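Local coordinates for protein formyltransferase (Francisella tularensis subsp. tularensis, PDB 4NV1) that belongs to the formyltransferase family, pairs with a second copy of itself and holds dTDP-4-amino-4,6-dideoxyglucose in a pocket, at residues P116-H122 and I133-V139; D56-N62 and Q78-L84; V8-N12 and F34-S39; V85-I91 and I121-E126; L212-T216 and V235-L239. All coordinates share one frame; numbering follows the deposited sequence.

Contact 1. Residues P116-H122 and I133-V139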
# COMPACT_ATOMS: atom_id res chain seq x y z
N PRO A 116 6.39 -18.25 -16.72
CA PRO A 116 5.30 -18.91 -16.02
C PRO A 116 5.54 -19.21 -14.54
O PRO A 116 6.64 -19.50 -14.11
CB PRO A 116 5.23 -20.25 -16.75
CG PRO A 116 5.52 -19.87 -18.14
CD PRO A 116 6.73 -19.00 -17.92
N ILE A 117 4.44 -19.27 -13.82
CA ILE A 117 4.43 -19.61 -12.40
C ILE A 117 3.24 -20.52 -12.26
O ILE A 117 2.25 -20.44 -12.99
CB ILE A 117 4.26 -18.32 -11.53
CG1 ILE A 117 4.19 -18.63 -10.04
CG2 ILE A 117 2.93 -17.67 -11.89
CD1 ILE A 117 5.48 -19.14 -9.48
N GLY A 118 3.31 -21.41 -11.29
CA GLY A 118 2.24 -22.40 -11.10
C GLY A 118 2.72 -23.33 -10.02
O GLY A 118 3.49 -22.88 -9.09
N ALA A 119 2.23 -24.57 -10.07
CA ALA A 119 2.64 -25.59 -9.09
C ALA A 119 3.04 -26.91 -9.76
O ALA A 119 2.44 -27.25 -10.73
CB ALA A 119 1.50 -25.88 -8.11
N THR A 120 4.05 -27.57 -9.22
CA THR A 120 4.59 -28.78 -9.73
C THR A 120 4.72 -29.80 -8.60
O THR A 120 5.11 -29.45 -7.46
CB THR A 120 6.01 -28.52 -10.22
OG1 THR A 120 6.02 -27.50 -11.20
CG2 THR A 120 6.63 -29.80 -10.86
N ILE A 121 4.37 -31.04 -8.94
CA ILE A 121 4.72 -32.25 -8.17
C ILE A 121 5.64 -33.09 -9.00
O ILE A 121 5.36 -33.42 -10.17
CB ILE A 121 3.49 -33.07 -7.84
CG1 ILE A 121 2.46 -32.22 -7.13
CG2 ILE A 121 3.90 -34.29 -7.01
CD1 ILE A 121 1.09 -32.82 -7.01
N HIS A 122 6.77 -33.39 -8.41
CA HIS A 122 7.81 -34.04 -9.16
C HIS A 122 8.60 -34.95 -8.25
O HIS A 122 8.68 -34.74 -7.02
CB HIS A 122 8.74 -33.02 -9.83
CG HIS A 122 9.57 -32.23 -8.86
ND1 HIS A 122 9.11 -31.09 -8.24
CD2 HIS A 122 10.83 -32.42 -8.42
CE1 HIS A 122 10.05 -30.62 -7.43
NE2 HIS A 122 11.09 -31.43 -7.51
N ILE A 133 8.60 -34.96 -13.67
CA ILE A 133 7.35 -34.35 -13.33
C ILE A 133 6.16 -35.29 -13.40
O ILE A 133 5.86 -35.97 -14.39
CB ILE A 133 7.03 -33.14 -14.24
CG1 ILE A 133 8.13 -32.11 -14.12
CG2 ILE A 133 5.70 -32.52 -13.82
CD1 ILE A 133 8.05 -31.00 -15.15
N ILE A 134 5.37 -35.25 -12.35
CA ILE A 134 4.23 -36.10 -12.27
C ILE A 134 3.02 -35.39 -12.75
O ILE A 134 2.17 -35.97 -13.46
CB ILE A 134 3.98 -36.49 -10.83
CG1 ILE A 134 5.16 -37.30 -10.29
CG2 ILE A 134 2.63 -37.09 -10.69
CD1 ILE A 134 5.02 -37.74 -8.87
N ILE A 135 2.88 -34.17 -12.25
CA ILE A 135 1.79 -33.31 -12.62
C ILE A 135 2.16 -31.84 -12.29
O ILE A 135 2.80 -31.57 -11.25
CB ILE A 135 0.48 -33.72 -11.98
CG1 ILE A 135 -0.68 -33.11 -12.74
CG2 ILE A 135 0.30 -33.33 -10.50
CD1 ILE A 135 -2.06 -33.20 -12.14
N GLN A 136 1.80 -30.92 -13.19
CA GLN A 136 2.01 -29.49 -12.89
C GLN A 136 1.00 -28.66 -13.63
O GLN A 136 0.47 -29.09 -14.68
CB GLN A 136 3.39 -29.06 -13.28
CG GLN A 136 3.57 -28.98 -14.79
CD GLN A 136 4.98 -28.62 -15.12
OE1 GLN A 136 5.37 -28.77 -16.25
NE2 GLN A 136 5.77 -28.12 -14.14
N GLU A 137 0.72 -27.49 -13.09
CA GLU A 137 -0.23 -26.59 -13.77
C GLU A 137 0.13 -25.12 -13.59
O GLU A 137 0.42 -24.62 -12.46
CB GLU A 137 -1.66 -26.92 -13.34
CG GLU A 137 -2.70 -26.21 -14.20
CD GLU A 137 -4.11 -26.40 -13.66
OE1 GLU A 137 -4.37 -27.36 -12.89
OE2 GLU A 137 -4.99 -25.59 -14.02
N GLU A 138 0.16 -24.40 -14.71
CA GLU A 138 0.32 -22.92 -14.62
C GLU A 138 -0.81 -22.19 -13.90
O GLU A 138 -1.94 -22.68 -13.84
CB GLU A 138 0.53 -22.31 -16.00
CG GLU A 138 0.79 -20.83 -16.06
CD GLU A 138 1.25 -20.40 -17.46
OE1 GLU A 138 1.34 -21.20 -18.39
OE2 GLU A 138 1.56 -19.24 -17.66
N VAL A 139 -0.47 -21.05 -13.28
CA VAL A 139 -1.41 -20.15 -12.61
C VAL A 139 -1.26 -18.76 -13.22
O VAL A 139 -0.13 -18.34 -13.55
CB VAL A 139 -1.04 -20.13 -11.10
CG1 VAL A 139 -1.58 -18.93 -10.39
CG2 VAL A 139 -1.48 -21.44 -10.42
O HOH W 1 2.11 -17.97 -15.04
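The amide of Gln136 lies alongside Thr120, and Gln136 NE2 donates to Thr120 OG1 at 3.0 Å, a bent bond (141°) with the hydroxyl almost in the amide plane. Gln136 CG stands between its backbone N and carbonyl carbon (chi1 72°), laying the amide along the threonine. A second flat group, the carboxylate of Glu138, brings OE2 to 3.9 Å from Pro116 CB, and a water links that oxygen to Ile117 N and Val139 O. Along the hairpin the strands pair antiparallel until, near His122, a classic beta bulge interrupts the ladder. Opposite Ile121 the second strand puts in two residues, Ile134 and Ile135: Ile121 O accepts from Ile134 N at 2.8 Å and only weakly from Ile135 N. On the face away from Thr120 and Gln136, Ile121 CD1 rests 3.6 Å from Ile135 CG2. Thr120 OG1 is also bonded to Gly96 O and Asn98 N, and Gln136 NE2 to Asn98 O, so the buried hydroxyl and the amide tie the hairpin to the neighbouring loop.

Contact 2. Residues D56-N62 and Q78-L84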
# COMPACT_ATOMS: atom_id res chain seq x y z
N ASP A 56 16.43 -33.21 11.91
CA ASP A 56 17.53 -32.62 11.20
C ASP A 56 17.71 -33.55 10.02
O ASP A 56 18.21 -34.66 10.18
CB ASP A 56 18.77 -32.61 12.10
CG ASP A 56 19.94 -31.86 11.49
OD1 ASP A 56 20.42 -30.93 12.17
OD2 ASP A 56 20.34 -32.19 10.35
N MET A 57 17.29 -33.10 8.84
CA MET A 57 17.39 -33.96 7.68
C MET A 57 18.84 -34.01 7.26
O MET A 57 19.26 -35.01 6.68
CB MET A 57 16.55 -33.45 6.49
CG MET A 57 15.05 -33.54 6.69
SD MET A 57 14.33 -35.20 6.70
CE MET A 57 15.04 -35.85 5.21
N LYS A 58 19.61 -32.95 7.53
CA LYS A 58 21.00 -32.94 7.05
C LYS A 58 21.82 -34.04 7.71
O LYS A 58 22.56 -34.78 7.02
CB LYS A 58 21.68 -31.61 7.32
CG LYS A 58 22.94 -31.42 6.46
CD LYS A 58 23.80 -30.27 6.95
CE LYS A 58 23.03 -28.97 7.02
NZ LYS A 58 22.37 -28.74 5.71
N LYS A 59 21.69 -34.08 9.04
CA LYS A 59 22.27 -35.11 9.88
C LYS A 59 21.72 -36.48 9.52
O LYS A 59 22.47 -37.35 9.09
CB LYS A 59 21.89 -34.91 11.35
CG LYS A 59 22.70 -33.95 12.21
CD LYS A 59 22.17 -34.02 13.64
CE LYS A 59 23.05 -33.33 14.67
NZ LYS A 59 24.32 -34.07 14.84
N ASN A 60 20.41 -36.63 9.71
CA ASN A 60 19.73 -37.89 10.03
C ASN A 60 18.67 -38.35 9.00
O ASN A 60 17.90 -39.28 9.22
CB ASN A 60 19.02 -37.69 11.37
CG ASN A 60 19.98 -37.43 12.51
OD1 ASN A 60 21.06 -38.00 12.54
ND2 ASN A 60 19.61 -36.57 13.44
N GLY A 61 18.59 -37.63 7.89
CA GLY A 61 17.54 -37.86 6.91
C GLY A 61 17.69 -39.30 6.48
O GLY A 61 16.71 -40.05 6.42
N ASN A 62 18.94 -39.67 6.25
CA ASN A 62 19.31 -40.99 5.77
C ASN A 62 18.91 -42.16 6.68
O ASN A 62 18.75 -43.30 6.22
CB ASN A 62 20.80 -40.99 5.40
CG ASN A 62 21.04 -40.45 4.00
OD1 ASN A 62 20.13 -40.40 3.18
ND2 ASN A 62 22.27 -40.06 3.70
N GLN A 78 13.88 -27.78 4.67
CA GLN A 78 15.15 -28.54 4.47
C GLN A 78 15.19 -29.42 3.23
O GLN A 78 14.16 -29.93 2.81
CB GLN A 78 15.42 -29.50 5.65
CG GLN A 78 14.85 -29.08 6.99
CD GLN A 78 15.13 -30.04 8.14
OE1 GLN A 78 16.24 -30.57 8.30
NE2 GLN A 78 14.11 -30.27 8.94
N LEU A 79 16.40 -29.64 2.72
CA LEU A 79 16.65 -30.54 1.60
C LEU A 79 17.07 -31.94 2.03
O LEU A 79 17.85 -32.13 2.99
CB LEU A 79 17.79 -29.99 0.76
CG LEU A 79 17.57 -28.51 0.39
CD1 LEU A 79 18.90 -27.85 0.05
CD2 LEU A 79 16.52 -28.39 -0.71
N PHE A 80 16.57 -32.90 1.26
CA PHE A 80 16.63 -34.31 1.58
C PHE A 80 18.01 -34.75 1.11
O PHE A 80 18.47 -34.33 0.05
CB PHE A 80 15.57 -35.11 0.81
CG PHE A 80 14.15 -35.05 1.32
CD1 PHE A 80 13.65 -34.01 2.09
CD2 PHE A 80 13.27 -36.04 0.95
CE1 PHE A 80 12.32 -33.99 2.51
CE2 PHE A 80 11.96 -36.02 1.32
CZ PHE A 80 11.48 -35.00 2.12
N PRO A 81 18.70 -35.58 1.91
CA PRO A 81 19.99 -36.15 1.51
C PRO A 81 19.94 -36.98 0.24
O PRO A 81 18.91 -37.52 -0.11
CB PRO A 81 20.35 -37.06 2.68
CG PRO A 81 19.72 -36.37 3.85
CD PRO A 81 18.51 -35.61 3.36
N ALA A 82 21.07 -37.12 -0.45
CA ALA A 82 21.06 -37.78 -1.75
C ALA A 82 20.63 -39.22 -1.65
O ALA A 82 19.86 -39.69 -2.46
CB ALA A 82 22.41 -37.67 -2.43
N LYS A 83 21.10 -39.94 -0.64
CA LYS A 83 20.94 -41.38 -0.63
C LYS A 83 19.54 -41.70 -0.14
O LYS A 83 18.97 -42.74 -0.47
CB LYS A 83 21.98 -41.99 0.32
CG LYS A 83 23.24 -41.16 0.43
CD LYS A 83 24.48 -42.00 0.67
CE LYS A 83 25.71 -41.39 0.01
NZ LYS A 83 26.88 -42.29 0.18
N LEU A 84 18.97 -40.79 0.66
CA LEU A 84 17.54 -40.96 0.96
C LEU A 84 16.73 -40.93 -0.35
O LEU A 84 16.01 -41.84 -0.69
CB LEU A 84 17.07 -39.85 1.87
CG LEU A 84 15.60 -40.01 2.22
CD1 LEU A 84 15.16 -41.27 2.95
CD2 LEU A 84 15.18 -38.79 2.99
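Met57 and Phe80 make a Met-aromatic contact in which the methyl does the touching: Met57 CE stands over one face of the ring, 4.2 Å from the Phe80 centroid and offset toward the rim, while the sulfur lies obliquely further out. The methionine chain, bent at chi2 (-70°) and chi3 (-50°), curls so that the same methyl also reaches Leu84 CD2 at 3.7 Å and Pro81 CD at 3.9 Å. One carbon thus gathers three apolar side chains of the other segment. The proline ring presses further on the helix backbone, with Pro81 CG 3.2 Å from Met57 O. Pro81 CB lies against the amide of Asn62, 3.4 Å from Asn62 OD1.

The next layer fixes the start of helix 57-60. Gln78 OE1 takes Met57 N at 2.8 Å in a nearly straight bond, and Gln78 NE2 is bonded to Ile55 O, so both ends of one amide hold the chain where it enters the helix. Asp56 is the N-cap: Lys59 N gives a bond of 2.7 Å to Asp56 OD2, met from above the carboxylate plane. Further out, Phe80 lies on Val9 and Met124, and Leu84 on Phe7 and Ile65. Two helix starts, an Asp-capped one and one with Pro81 at its N-cap position, are thereby joined beside strand 4-9 of the central sheet.

Contact 3. Residues V8-N12 and F34-S39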
# COMPACT_ATOMS: atom_id res chain seq x y z
N VAL A 8 6.11 -37.42 5.55
CA VAL A 8 5.77 -36.13 5.00
C VAL A 8 6.51 -35.11 5.81
O VAL A 8 6.27 -35.01 7.00
CB VAL A 8 4.28 -35.91 5.15
CG1 VAL A 8 3.85 -34.47 4.87
CG2 VAL A 8 3.56 -36.91 4.29
N VAL A 9 7.42 -34.41 5.16
CA VAL A 9 8.11 -33.27 5.69
C VAL A 9 7.55 -31.91 5.22
O VAL A 9 7.46 -31.64 4.01
CB VAL A 9 9.53 -33.36 5.24
CG1 VAL A 9 10.35 -32.39 6.06
CG2 VAL A 9 10.01 -34.79 5.35
N THR A 10 7.13 -31.09 6.18
CA THR A 10 6.67 -29.73 5.92
C THR A 10 6.89 -28.78 7.09
O THR A 10 6.81 -29.20 8.26
CB THR A 10 5.16 -29.68 5.68
OG1 THR A 10 4.79 -28.35 5.27
CG2 THR A 10 4.39 -30.07 6.90
N ASP A 11 7.16 -27.51 6.75
CA ASP A 11 7.09 -26.46 7.73
C ASP A 11 5.92 -25.52 7.51
O ASP A 11 6.01 -24.38 7.92
CB ASP A 11 8.41 -25.73 7.71
CG ASP A 11 9.52 -26.63 8.19
OD1 ASP A 11 9.41 -27.03 9.35
OD2 ASP A 11 10.43 -27.02 7.43
N ASN A 12 4.80 -25.99 6.96
CA ASN A 12 3.66 -25.10 6.72
C ASN A 12 2.43 -25.62 7.37
O ASN A 12 2.07 -26.75 7.10
CB ASN A 12 3.27 -25.06 5.25
CG ASN A 12 2.20 -24.02 4.94
OD1 ASN A 12 0.99 -24.21 5.10
ND2 ASN A 12 2.67 -22.91 4.42
N PHE A 34 7.04 -34.98 9.86
CA PHE A 34 8.15 -34.25 10.43
C PHE A 34 8.16 -32.82 9.92
O PHE A 34 7.70 -32.48 8.82
CB PHE A 34 9.47 -34.86 10.02
CG PHE A 34 9.58 -36.32 10.33
CD1 PHE A 34 9.24 -37.28 9.38
CD2 PHE A 34 10.05 -36.76 11.58
CE1 PHE A 34 9.36 -38.65 9.65
CE2 PHE A 34 10.20 -38.12 11.84
CZ PHE A 34 9.85 -39.07 10.86
N CYS A 35 8.79 -31.99 10.74
CA CYS A 35 8.99 -30.59 10.47
C CYS A 35 10.42 -30.25 10.87
O CYS A 35 11.22 -31.14 11.16
CB CYS A 35 8.00 -29.80 11.30
SG CYS A 35 8.36 -29.80 13.06
N SER A 36 10.77 -28.98 10.84
CA SER A 36 12.15 -28.61 11.14
C SER A 36 12.23 -28.02 12.56
O SER A 36 11.20 -27.75 13.22
CB SER A 36 12.71 -27.67 10.07
OG SER A 36 13.57 -26.70 10.64
N PHE A 37 13.47 -27.87 13.01
CA PHE A 37 13.77 -27.44 14.38
C PHE A 37 13.48 -25.95 14.49
O PHE A 37 12.79 -25.54 15.43
CB PHE A 37 15.20 -27.82 14.82
CG PHE A 37 15.30 -29.23 15.36
CD1 PHE A 37 14.66 -29.58 16.55
CD2 PHE A 37 16.04 -30.20 14.70
CE1 PHE A 37 14.76 -30.86 17.07
CE2 PHE A 37 16.13 -31.49 15.20
CZ PHE A 37 15.49 -31.82 16.39
N LYS A 38 13.87 -25.20 13.45
CA LYS A 38 13.51 -23.78 13.31
C LYS A 38 12.02 -23.54 13.51
O LYS A 38 11.55 -22.40 13.68
CB LYS A 38 13.97 -23.25 11.96
CG LYS A 38 15.44 -23.50 11.74
CD LYS A 38 16.09 -22.61 10.70
CE LYS A 38 17.61 -22.80 10.77
NZ LYS A 38 18.37 -22.10 9.69
N SER A 39 11.27 -24.63 13.55
CA SER A 39 9.84 -24.58 13.43
C SER A 39 9.16 -24.98 14.76
O SER A 39 7.93 -25.11 14.79
CB SER A 39 9.44 -25.45 12.22
OG SER A 39 8.04 -25.48 11.99
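Asp11 reaches across to Ser36 with its carboxylate. From CB the chain turns so that CG lies anti to the carbonyl carbon (chi1 -66°), which brings Asp11 CG within 3.8 Å of Ser36 N. At the tip the two oxygens part company. Asp11 OD1 accepts through its syn lone pair from Ser36 N at 2.8 Å, while Ser39 CB closes on Asp11 OD1 at 3.3 Å and Cys35 CB on it from 3.7 Å. OD2 touches Ser36 CB and takes its strongest bond from the backbone N of Lys77, a residue of the ligand pocket. Two backbone N-H groups from separate loops are thus gripped by one carboxylate.

Earlier in the two segments, Phe34 N bonds to Val8 O and Thr10 N to Phe34 O, the ladder that pairs the strands parallel. Thr10 OG1 accepts from Asn12 N at 2.9 Å, an ST turn, and is also bonded to Cys74 O. Asn12 in turn is the N-cap of helix 13-24, and its ND2 makes a weak bond to dTDP-4-amino-4,6-dideoxyglucose. The contact closes the beta-alpha-beta unit formed by strand 4-9, helix 13-24 and strand 29-35, in a parallel region where strand 4-9 lies between strands 29-35 and 70-74.

Contact 4. Residues V85-I91 and I121-E126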
# COMPACT_ATOMS: atom_id res chain seq x y z
N VAL A 85 16.95 -39.89 -1.13
CA VAL A 85 16.27 -39.59 -2.38
C VAL A 85 16.58 -40.65 -3.43
O VAL A 85 15.70 -41.01 -4.21
CB VAL A 85 16.73 -38.19 -2.84
CG1 VAL A 85 16.58 -37.97 -4.32
CG2 VAL A 85 16.02 -37.12 -2.05
N ASN A 86 17.81 -41.18 -3.42
CA ASN A 86 18.18 -42.27 -4.32
C ASN A 86 17.70 -43.63 -3.87
O ASN A 86 17.66 -44.57 -4.67
CB ASN A 86 19.69 -42.37 -4.43
CG ASN A 86 20.29 -41.20 -5.15
OD1 ASN A 86 19.63 -40.54 -5.96
ND2 ASN A 86 21.55 -40.91 -4.83
N SER A 87 17.26 -43.76 -2.62
CA SER A 87 16.86 -45.08 -2.11
C SER A 87 15.36 -45.27 -1.80
O SER A 87 14.87 -46.39 -1.70
CB SER A 87 17.67 -45.37 -0.84
OG SER A 87 18.99 -44.84 -0.96
N VAL A 88 14.62 -44.18 -1.61
CA VAL A 88 13.21 -44.22 -1.32
C VAL A 88 12.63 -43.26 -2.35
O VAL A 88 13.21 -42.20 -2.61
CB VAL A 88 12.96 -43.60 0.09
CG1 VAL A 88 11.49 -43.60 0.41
CG2 VAL A 88 13.74 -44.33 1.17
N LEU A 89 11.47 -43.57 -2.87
CA LEU A 89 10.74 -42.58 -3.65
C LEU A 89 10.30 -41.37 -2.83
O LEU A 89 9.47 -41.46 -1.93
CB LEU A 89 9.52 -43.29 -4.25
CG LEU A 89 8.54 -42.51 -5.10
CD1 LEU A 89 9.32 -41.82 -6.19
CD2 LEU A 89 7.52 -43.49 -5.66
N CYS A 90 10.82 -40.22 -3.21
CA CYS A 90 10.58 -38.94 -2.53
C CYS A 90 10.00 -38.00 -3.60
O CYS A 90 10.48 -37.89 -4.73
CB CYS A 90 11.90 -38.38 -2.00
SG CYS A 90 12.59 -39.51 -0.77
N ILE A 91 8.88 -37.40 -3.25
CA ILE A 91 8.16 -36.53 -4.15
C ILE A 91 7.97 -35.17 -3.48
O ILE A 91 7.66 -35.06 -2.30
CB ILE A 91 6.87 -37.23 -4.55
CG1 ILE A 91 7.26 -38.48 -5.41
CG2 ILE A 91 5.86 -36.25 -5.13
CD1 ILE A 91 6.08 -39.39 -5.65
N ILE A 121 4.37 -31.04 -8.94
CA ILE A 121 4.72 -32.25 -8.17
C ILE A 121 5.64 -33.09 -9.00
O ILE A 121 5.36 -33.42 -10.17
CB ILE A 121 3.49 -33.07 -7.84
CG1 ILE A 121 2.46 -32.22 -7.13
CG2 ILE A 121 3.90 -34.29 -7.01
CD1 ILE A 121 1.09 -32.82 -7.01
N HIS A 122 6.77 -33.39 -8.41
CA HIS A 122 7.81 -34.04 -9.16
C HIS A 122 8.60 -34.95 -8.25
O HIS A 122 8.68 -34.74 -7.02
CB HIS A 122 8.74 -33.02 -9.83
CG HIS A 122 9.57 -32.23 -8.86
ND1 HIS A 122 9.11 -31.09 -8.24
CD2 HIS A 122 10.83 -32.42 -8.42
CE1 HIS A 122 10.05 -30.62 -7.43
NE2 HIS A 122 11.09 -31.43 -7.51
N VAL A 123 9.16 -35.98 -8.85
CA VAL A 123 10.01 -36.91 -8.13
C VAL A 123 11.34 -36.28 -7.78
O VAL A 123 12.03 -35.80 -8.64
CB VAL A 123 10.22 -38.21 -8.93
CG1 VAL A 123 11.09 -39.21 -8.16
CG2 VAL A 123 8.86 -38.83 -9.28
N MET A 124 11.80 -36.41 -6.54
CA MET A 124 13.04 -35.73 -6.16
C MET A 124 14.22 -36.53 -6.66
O MET A 124 14.18 -37.77 -6.77
CB MET A 124 13.11 -35.51 -4.65
CG MET A 124 11.91 -34.79 -4.11
SD MET A 124 11.71 -34.71 -2.31
CE MET A 124 13.31 -34.13 -1.84
N ASP A 125 15.24 -35.74 -6.99
CA ASP A 125 16.54 -36.07 -7.55
C ASP A 125 17.61 -35.43 -6.67
O ASP A 125 17.31 -34.72 -5.70
CB ASP A 125 16.67 -35.35 -8.90
CG ASP A 125 16.66 -36.28 -10.06
OD1 ASP A 125 17.17 -37.41 -9.91
OD2 ASP A 125 16.18 -35.84 -11.13
N GLU A 126 18.88 -35.63 -7.03
CA GLU A 126 19.97 -34.87 -6.41
C GLU A 126 19.96 -33.32 -6.57
O GLU A 126 20.43 -32.60 -5.68
CB GLU A 126 21.29 -35.47 -6.86
CG GLU A 126 21.32 -36.96 -6.52
CD GLU A 126 22.71 -37.49 -6.20
OE1 GLU A 126 22.93 -38.70 -6.45
OE2 GLU A 126 23.57 -36.73 -5.70
O HOH W 2 13.26 -40.12 -5.23
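Ile91 and Ile121 form the tight end of this contact: their CG2 methyls, each anti to its own backbone N, meet at 3.3 Å between Ile91 CG2 and Ile121 CG2, inside the normal separation of two methyls, as the two side chains pass at a slant. Nearby, Leu89 CD1 packs crosswise on Val123 CG1 at 3.7 Å, and Ile91 and Val123 face each other as an antiparallel non-hydrogen-bonded pair. Next along, Met124 N gives Cys90 O a bond of 2.7 Å that is essentially straight at the hydrogen. The Met124 side chain runs along Cys90, its SD 3.7 Å from Cys90 CB. A bend at chi3 (50°) then turns Met124 CE toward Val85 CG2, 4.0 Å away.

Between the helix end and the strand, one water bridges Val85 O, Cys90 N and Met124 O; the loose side lies at Asn86 and Glu126. At this exposed end, Asn86 ND2 donates to Glu126 OE1 at 3.1 Å, the acceptor almost in the amide plane but the donor well above the carboxylate plane, the two planes 52° apart. Glu126 is poorly ordered, so this bond is less certain than those inside.

Strand 89-94 stands between strands 70-74 and 117-123, bonded through Leu89 and Ile91 to Gly71, and helix 147-170 covers Ile91 and Ile121 with Ile169 and Phe162.

Contact 5. Residues L212-T216 and V235-L239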
# COMPACT_ATOMS: atom_id res chain seq x y z
N LEU A 212 7.13 -3.48 -7.35
CA LEU A 212 6.58 -3.19 -6.01
C LEU A 212 5.57 -4.28 -5.56
O LEU A 212 5.62 -4.79 -4.42
CB LEU A 212 5.95 -1.79 -6.01
CG LEU A 212 7.06 -0.74 -6.01
CD1 LEU A 212 6.55 0.66 -6.29
CD2 LEU A 212 7.88 -0.81 -4.74
N ARG A 213 4.70 -4.68 -6.47
CA ARG A 213 3.81 -5.77 -6.16
C ARG A 213 4.46 -7.14 -5.97
O ARG A 213 4.03 -7.92 -5.08
CB ARG A 213 2.57 -5.79 -7.05
CG ARG A 213 2.79 -6.39 -8.45
CD ARG A 213 1.71 -5.94 -9.38
NE ARG A 213 1.88 -6.32 -10.79
CZ ARG A 213 1.23 -7.32 -11.37
NH1 ARG A 213 0.48 -8.12 -10.67
NH2 ARG A 213 1.38 -7.57 -12.68
N ALA A 214 5.54 -7.40 -6.70
CA ALA A 214 6.25 -8.68 -6.54
C ALA A 214 6.90 -8.74 -5.15
O ALA A 214 7.08 -9.80 -4.58
CB ALA A 214 7.34 -8.85 -7.58
N MET A 215 7.27 -7.59 -4.60
CA MET A 215 7.88 -7.50 -3.28
C MET A 215 6.95 -7.28 -2.09
O MET A 215 7.45 -7.17 -0.96
CB MET A 215 8.93 -6.37 -3.29
CG MET A 215 10.09 -6.53 -4.26
SD MET A 215 11.16 -7.94 -4.02
CE MET A 215 12.24 -7.39 -2.73
N THR A 216 5.65 -7.31 -2.35
CA THR A 216 4.61 -7.12 -1.37
C THR A 216 3.91 -8.42 -1.00
O THR A 216 3.25 -9.09 -1.82
CB THR A 216 3.58 -6.03 -1.80
OG1 THR A 216 4.26 -4.80 -2.12
CG2 THR A 216 2.60 -5.80 -0.68
N VAL A 235 8.90 -0.35 1.61
CA VAL A 235 7.82 0.05 0.76
C VAL A 235 7.02 -1.18 0.46
O VAL A 235 7.61 -2.21 0.29
CB VAL A 235 8.39 0.71 -0.50
CG1 VAL A 235 9.37 1.80 -0.13
CG2 VAL A 235 9.15 -0.28 -1.38
N ALA A 236 5.70 -1.05 0.34
CA ALA A 236 4.77 -2.11 -0.03
C ALA A 236 3.73 -1.49 -0.91
O ALA A 236 3.40 -0.31 -0.70
CB ALA A 236 4.03 -2.72 1.16
N LEU A 237 3.14 -2.24 -1.82
CA LEU A 237 2.12 -1.62 -2.66
C LEU A 237 0.75 -2.20 -2.44
O LEU A 237 0.64 -3.38 -2.15
CB LEU A 237 2.54 -1.84 -4.09
CG LEU A 237 1.73 -1.10 -5.15
CD1 LEU A 237 2.09 0.37 -5.14
CD2 LEU A 237 2.07 -1.69 -6.51
N GLU A 238 -0.30 -1.40 -2.52
CA GLU A 238 -1.63 -1.91 -2.40
C GLU A 238 -2.34 -1.70 -3.71
O GLU A 238 -2.24 -0.61 -4.32
CB GLU A 238 -2.47 -1.13 -1.39
CG GLU A 238 -1.95 -1.00 0.02
CD GLU A 238 -2.78 0.04 0.79
OE1 GLU A 238 -4.02 0.02 0.62
OE2 GLU A 238 -2.21 0.91 1.50
N LEU A 239 -3.13 -2.67 -4.12
CA LEU A 239 -3.85 -2.59 -5.38
C LEU A 239 -5.27 -3.05 -5.20
O LEU A 239 -5.52 -4.06 -4.56
CB LEU A 239 -3.22 -3.51 -6.42
CG LEU A 239 -1.78 -3.18 -6.64
CD1 LEU A 239 -0.88 -4.35 -6.39
CD2 LEU A 239 -1.52 -2.68 -8.04
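Thr216, just past the end of helix 205-214, runs up against strand 232-242, its CA 5.2 Å from Ala236 CA; one turn back, Arg213 CA lies 5.7 Å from Leu237 CA. The hydroxyl of Thr216 joins the two elements. Thr216 OG1, beside the backbone N (chi1 -53°), accepts from Leu237 N at 2.8 Å. Thr216 OG1 also donates to Leu212 O at 2.7 Å, from above the carbonyl plane, so its proton points back into the helix. Thr216 CG2 meanwhile faces Leu237 O at 3.4 Å. Around this hydroxyl the apolar groups close in: Leu212 CD2 meets Val235 CG2 at 3.6 Å, Leu237 CB lies against Leu212 CB, and Leu239 CD1 reaches Arg213 CB at 3.8 Å. The guanidinium leads away, in a salt bridge with Asp210 and bonded to the carbonyls of Glu145 and Asn142. Ala214 packs on helix 106-113, while strand 232-242 pairs antiparallel with a strand of the second subunit, extending the sheet across the interface; Leu237 of that subunit packs on Leu212.

Contacts 1 to 4 tie together the large mixed sheet and its flanking helices, whereas contact 5 lies in the C-terminal part, its centre about 36 Å from those of contacts 2 and 4. Contacts 1 and 4 share Ile121 and His122 on strand 117-123, and Ile134 CD1 of contact 1 packs 3.8 Å from Ile91 CD1 of contact 4. Phe80 of contact 2 bridges two others: its CZ lies 3.6 Å from Val9 CG2 of contact 3, its CD2 3.4 Å from Met124 CE of contact 4. Contact 3 comes nearest dTDP-4-amino-4,6-dideoxyglucose, through Asn12 and with the Asp11 side chain about 5 Å away; the Thr216 side chain of contact 5 is about 8 Å from it.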